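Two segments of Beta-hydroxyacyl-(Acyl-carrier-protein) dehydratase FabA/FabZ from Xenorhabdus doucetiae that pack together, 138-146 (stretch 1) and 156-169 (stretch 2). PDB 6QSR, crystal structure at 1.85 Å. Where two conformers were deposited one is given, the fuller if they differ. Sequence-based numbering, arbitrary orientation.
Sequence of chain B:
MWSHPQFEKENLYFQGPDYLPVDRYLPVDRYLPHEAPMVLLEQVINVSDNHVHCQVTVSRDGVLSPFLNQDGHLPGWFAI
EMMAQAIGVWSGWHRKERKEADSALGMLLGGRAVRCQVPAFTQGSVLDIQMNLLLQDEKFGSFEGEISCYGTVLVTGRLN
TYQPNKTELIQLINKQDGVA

Stretch 1 (138-146) EKFGSFEGE
Stretch 2 (156-169) TGRLNTYQPNKTEL

The strand that ends stretch 1, through Glu-146, runs antiparallel to strand 156-162, their N-to-C directions 157° apart and their axes 4.5 Å apart at closest approach. Backbone torsions are extended, for example -97/150° at Glu-144 and -151/133° at Tyr-162, with Gly-157 almost fully stretched at 175/167°. The register pairs Gly-141 with Thr-161, Phe-143 with Leu-159 and Gly-145 with Gly-157 as hydrogen-bonded pairs, CA atoms 5.0 to 5.4 Å apart. Between them lie the non-hydrogen-bonded pairs Ser-142 with Asn-160 and Glu-144 with Arg-158, whose CA atoms are 4.6 and 4.2 Å apart, followed by Glu-146 with Thr-156 at 4.6 Å. Together the two stretches bury 757 Å².

The backbone ladder supplies the regular part of the contact. Gly-141 N donates to Thr-161 O at 3.1 Å and Thr-161 N returns to Gly-141 O at 2.9 Å; Phe-143 N to Leu-159 O is 2.9 Å and Leu-159 N to Phe-143 O is 2.8 Å, all four nearly straight. At the glycine pair, Gly-145 N reaches Gly-157 O at 2.7 Å, whereas the return bond from Gly-157 N to Gly-145 O, 3.1 Å, is bent and weak. Beyond the strand, Gln-163 N makes another weak bond to Lys-139 O at 3.0 Å. CA-H...O contacts fill the gaps, such as Arg-158 CA to Phe-143 O at 3.3 Å.

One sheet face carries Phe-143, Leu-159 and Thr-161. Phe-143 (chi1 -73°, chi2 76°) and Leu-159 (chi1 -87°, chi2 66°) are buried, as suits their apolar side chains. Gly-141, also buried, leaves room for Thr-161 (chi1 p): an ideal CB on this glycine would lie 2.9 Å from Thr-161 OG1, a clash. A water bonded to Lys-139 O at 2.9 Å and Thr-161 OG1 at 3.2 Å bridges the stretches here.

The other face is more polar and more open. Glu-144 (chi1 t, chi2 t) and Arg-158 (chi1 m, then t, t) form a long salt bridge, OE1 to NE 3.7 Å, with the carboxylate oxygen at the guanidinium edge. Ser-142 (t) and Asn-160 (m) also share this face. Farther along, the rings of Phe-140 (chi1 -61°, chi2 111°) and Tyr-162 (chi1 172°, chi2 39°) lie nearly parallel, planes at 19° and centroids 5.0 Å apart, but slid so that they barely overlap; Phe-140 CE2 comes 3.5 Å from Tyr-162 CD1.

A polar cluster ties the loop before the first strand to the start of the helix at 166-169. Lys-139 (m, t, t, m) extends its amine to Asn-165 OD1, NZ to OD1 2.8 Å, and forms a long salt bridge with Glu-168, NZ to OE2 3.7 Å. The CA-to-CB bond of Glu-168 (t, t, chi3 180°) points toward stretch 1. Its OE1 accepts from Tyr-162 OH at 2.7 Å, so one carboxylate links the lysine to the strand's tyrosine, while Asn-165 N donates weakly to Glu-168 OE2 at 3.3 Å.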

# COMPACT_ATOMS: atom_id res chain seq x y z
N GLU B 138 -18.46 4.45 10.88
CA GLU B 138 -18.28 3.06 11.35
C GLU B 138 -17.13 2.33 10.63
O GLU B 138 -16.27 1.74 11.28
CB GLU B 138 -19.60 2.26 11.20
CG GLU B 138 -19.60 0.85 11.81
CD GLU B 138 -19.63 0.84 13.33
OE1 GLU B 138 -20.68 0.48 13.91
OE2 GLU B 138 -18.60 1.17 13.96
N LYS B 139 -17.12 2.42 9.29
CA LYS B 139 -16.20 1.62 8.47
C LYS B 139 -15.25 2.42 7.56
O LYS B 139 -14.08 2.04 7.43
CB LYS B 139 -17.01 0.60 7.65
CG LYS B 139 -17.70 -0.44 8.55
CD LYS B 139 -18.86 -1.15 7.88
CE LYS B 139 -19.73 -1.87 8.91
NZ LYS B 139 -18.98 -2.85 9.74
N PHE B 140 -15.75 3.51 6.95
CA PHE B 140 -14.97 4.32 6.01
C PHE B 140 -14.17 5.42 6.73
O PHE B 140 -14.66 6.03 7.67
CB PHE B 140 -15.88 4.96 4.96
CG PHE B 140 -16.63 3.97 4.12
CD1 PHE B 140 -18.01 3.83 4.24
CD2 PHE B 140 -15.96 3.18 3.19
CE1 PHE B 140 -18.70 2.92 3.46
CE2 PHE B 140 -16.65 2.27 2.41
CZ PHE B 140 -18.02 2.14 2.55
N GLY B 141 -12.95 5.66 6.25
CA GLY B 141 -12.08 6.71 6.80
C GLY B 141 -11.40 7.47 5.68
O GLY B 141 -11.05 6.89 4.66
N SER B 142 -11.23 8.78 5.87
CA SER B 142 -10.54 9.63 4.91
C SER B 142 -9.52 10.48 5.67
O SER B 142 -9.88 11.16 6.62
CB SER B 142 -11.55 10.51 4.18
OG SER B 142 -10.91 11.28 3.19
N PHE B 143 -8.25 10.40 5.27
CA PHE B 143 -7.15 11.02 6.00
C PHE B 143 -6.17 11.71 5.06
O PHE B 143 -5.89 11.19 3.98
CB PHE B 143 -6.36 9.97 6.80
CG PHE B 143 -7.07 9.43 8.02
CD1 PHE B 143 -8.11 8.52 7.89
CD2 PHE B 143 -6.66 9.81 9.29
CE1 PHE B 143 -8.77 8.02 9.02
CE2 PHE B 143 -7.30 9.30 10.42
CZ PHE B 143 -8.35 8.41 10.28
N GLU B 144 -5.66 12.87 5.48
CA GLU B 144 -4.51 13.50 4.82
C GLU B 144 -3.27 13.11 5.60
O GLU B 144 -3.34 12.89 6.82
CB GLU B 144 -4.68 15.02 4.80
CG GLU B 144 -3.71 15.74 3.87
CD GLU B 144 -4.14 17.17 3.58
OE1 GLU B 144 -3.83 17.66 2.47
OE2 GLU B 144 -4.78 17.81 4.45
N GLY B 145 -2.13 13.01 4.92
CA GLY B 145 -0.92 12.44 5.51
C GLY B 145 0.40 13.07 5.12
O GLY B 145 0.52 13.69 4.07
N GLU B 146 1.39 12.88 5.98
CA GLU B 146 2.74 13.35 5.74
C GLU B 146 3.76 12.34 6.29
O GLU B 146 3.60 11.87 7.43
CB GLU B 146 2.90 14.72 6.40
CG GLU B 146 4.29 15.32 6.40
CD GLU B 146 4.35 16.52 7.32
OE1 GLU B 146 4.98 16.41 8.40
OE2 GLU B 146 3.73 17.56 6.99
N THR B 156 3.62 13.74 0.89
CA THR B 156 2.30 14.24 1.28
C THR B 156 1.28 13.40 0.52
O THR B 156 1.62 12.78 -0.49
CB THR B 156 2.10 15.74 0.98
OG1 THR B 156 2.30 16.01 -0.41
CG2 THR B 156 3.05 16.60 1.81
N GLY B 157 0.04 13.38 1.00
CA GLY B 157 -0.99 12.56 0.36
C GLY B 157 -2.32 12.54 1.07
O GLY B 157 -2.42 12.96 2.23
N ARG B 158 -3.35 12.04 0.37
CA ARG B 158 -4.64 11.70 0.98
C ARG B 158 -4.96 10.24 0.71
O ARG B 158 -4.77 9.76 -0.42
CB ARG B 158 -5.77 12.57 0.46
CG ARG B 158 -5.71 14.00 0.94
CD ARG B 158 -7.01 14.74 0.63
NE ARG B 158 -6.95 16.12 1.09
CZ ARG B 158 -7.92 17.02 0.92
NH1 ARG B 158 -9.04 16.70 0.28
NH2 ARG B 158 -7.75 18.26 1.39
N LEU B 159 -5.46 9.55 1.74
CA LEU B 159 -5.84 8.14 1.66
C LEU B 159 -7.28 7.92 2.09
O LEU B 159 -7.77 8.60 3.00
CB LEU B 159 -4.93 7.29 2.57
CG LEU B 159 -3.63 6.78 1.97
CD1 LEU B 159 -2.71 7.94 1.68
CD2 LEU B 159 -2.94 5.80 2.91
N ASN B 160 -7.94 6.95 1.45
CA ASN B 160 -9.27 6.48 1.85
C ASN B 160 -9.19 5.01 2.22
O ASN B 160 -8.60 4.21 1.49
CB ASN B 160 -10.28 6.71 0.72
CG ASN B 160 -10.55 8.18 0.46
OD1 ASN B 160 -10.67 8.97 1.39
ND2 ASN B 160 -10.64 8.55 -0.80
N THR B 161 -9.80 4.65 3.35
CA THR B 161 -9.75 3.30 3.90
C THR B 161 -11.13 2.75 4.21
O THR B 161 -12.11 3.49 4.24
CB THR B 161 -8.93 3.28 5.20
OG1 THR B 161 -9.43 4.29 6.08
CG2 THR B 161 -7.45 3.51 4.91
N TYR B 162 -11.19 1.44 4.44
CA TYR B 162 -12.45 0.71 4.63
C TYR B 162 -12.15 -0.47 5.54
O TYR B 162 -11.16 -1.18 5.34
CB TYR B 162 -12.98 0.29 3.26
CG TYR B 162 -14.19 -0.65 3.19
CD1 TYR B 162 -15.27 -0.54 4.07
CD2 TYR B 162 -14.27 -1.59 2.16
CE1 TYR B 162 -16.37 -1.39 3.95
CE2 TYR B 162 -15.36 -2.44 2.03
CZ TYR B 162 -16.40 -2.34 2.92
OH TYR B 162 -17.47 -3.19 2.77
N GLN B 163 -13.00 -0.66 6.55
CA GLN B 163 -12.78 -1.69 7.56
C GLN B 163 -14.02 -2.57 7.62
O GLN B 163 -14.89 -2.37 8.47
CB GLN B 163 -12.46 -1.01 8.91
CG GLN B 163 -11.32 -1.67 9.67
CD GLN B 163 -10.80 -0.82 10.81
OE1 GLN B 163 -9.59 -0.60 10.92
NE2 GLN B 163 -11.71 -0.33 11.65
N PRO B 164 -14.12 -3.55 6.70
CA PRO B 164 -15.33 -4.37 6.63
C PRO B 164 -15.33 -5.50 7.64
O PRO B 164 -14.26 -5.90 8.12
CB PRO B 164 -15.25 -4.95 5.22
CG PRO B 164 -13.78 -5.12 4.98
CD PRO B 164 -13.12 -3.97 5.70
N ASN B 165 -16.52 -6.01 7.95
CA ASN B 165 -16.68 -7.31 8.61
C ASN B 165 -16.28 -8.39 7.62
O ASN B 165 -16.33 -8.17 6.41
CB ASN B 165 -18.14 -7.56 9.01
CG ASN B 165 -18.59 -6.70 10.17
OD1 ASN B 165 -18.34 -5.49 10.20
ND2 ASN B 165 -19.28 -7.30 11.13
N LYS B 166 -15.92 -9.56 8.14
CA LYS B 166 -15.66 -10.75 7.32
C LYS B 166 -16.86 -11.12 6.44
O LYS B 166 -16.68 -11.50 5.28
CB LYS B 166 -15.25 -11.93 8.21
CG LYS B 166 -15.11 -13.27 7.53
CD LYS B 166 -14.02 -13.28 6.46
CE LYS B 166 -13.79 -14.70 5.98
NZ LYS B 166 -12.71 -14.80 4.97
N THR B 167 -18.08 -11.01 6.98
CA THR B 167 -19.30 -11.33 6.23
C THR B 167 -19.57 -10.32 5.12
O THR B 167 -19.99 -10.68 4.02
CB THR B 167 -20.53 -11.40 7.16
OG1 THR B 167 -20.26 -12.30 8.24
CG2 THR B 167 -21.78 -11.87 6.41
N GLU B 168 -19.31 -9.05 5.42
CA GLU B 168 -19.41 -7.97 4.43
C GLU B 168 -18.47 -8.24 3.25
O GLU B 168 -18.84 -8.08 2.09
CB GLU B 168 -19.07 -6.64 5.11
CG GLU B 168 -19.46 -5.40 4.33
CD GLU B 168 -19.23 -4.12 5.13
OE1 GLU B 168 -19.51 -3.03 4.59
OE2 GLU B 168 -18.77 -4.20 6.30
N LEU B 169 -17.25 -8.68 3.57
CA LEU B 169 -16.25 -9.03 2.57
C LEU B 169 -16.66 -10.22 1.70
O LEU B 169 -16.44 -10.19 0.48
CB LEU B 169 -14.92 -9.31 3.26
CG LEU B 169 -13.69 -9.49 2.39
CD1 LEU B 169 -13.42 -8.25 1.56
CD2 LEU B 169 -12.50 -9.81 3.28
O HOH W 1 -11.45 2.99 8.19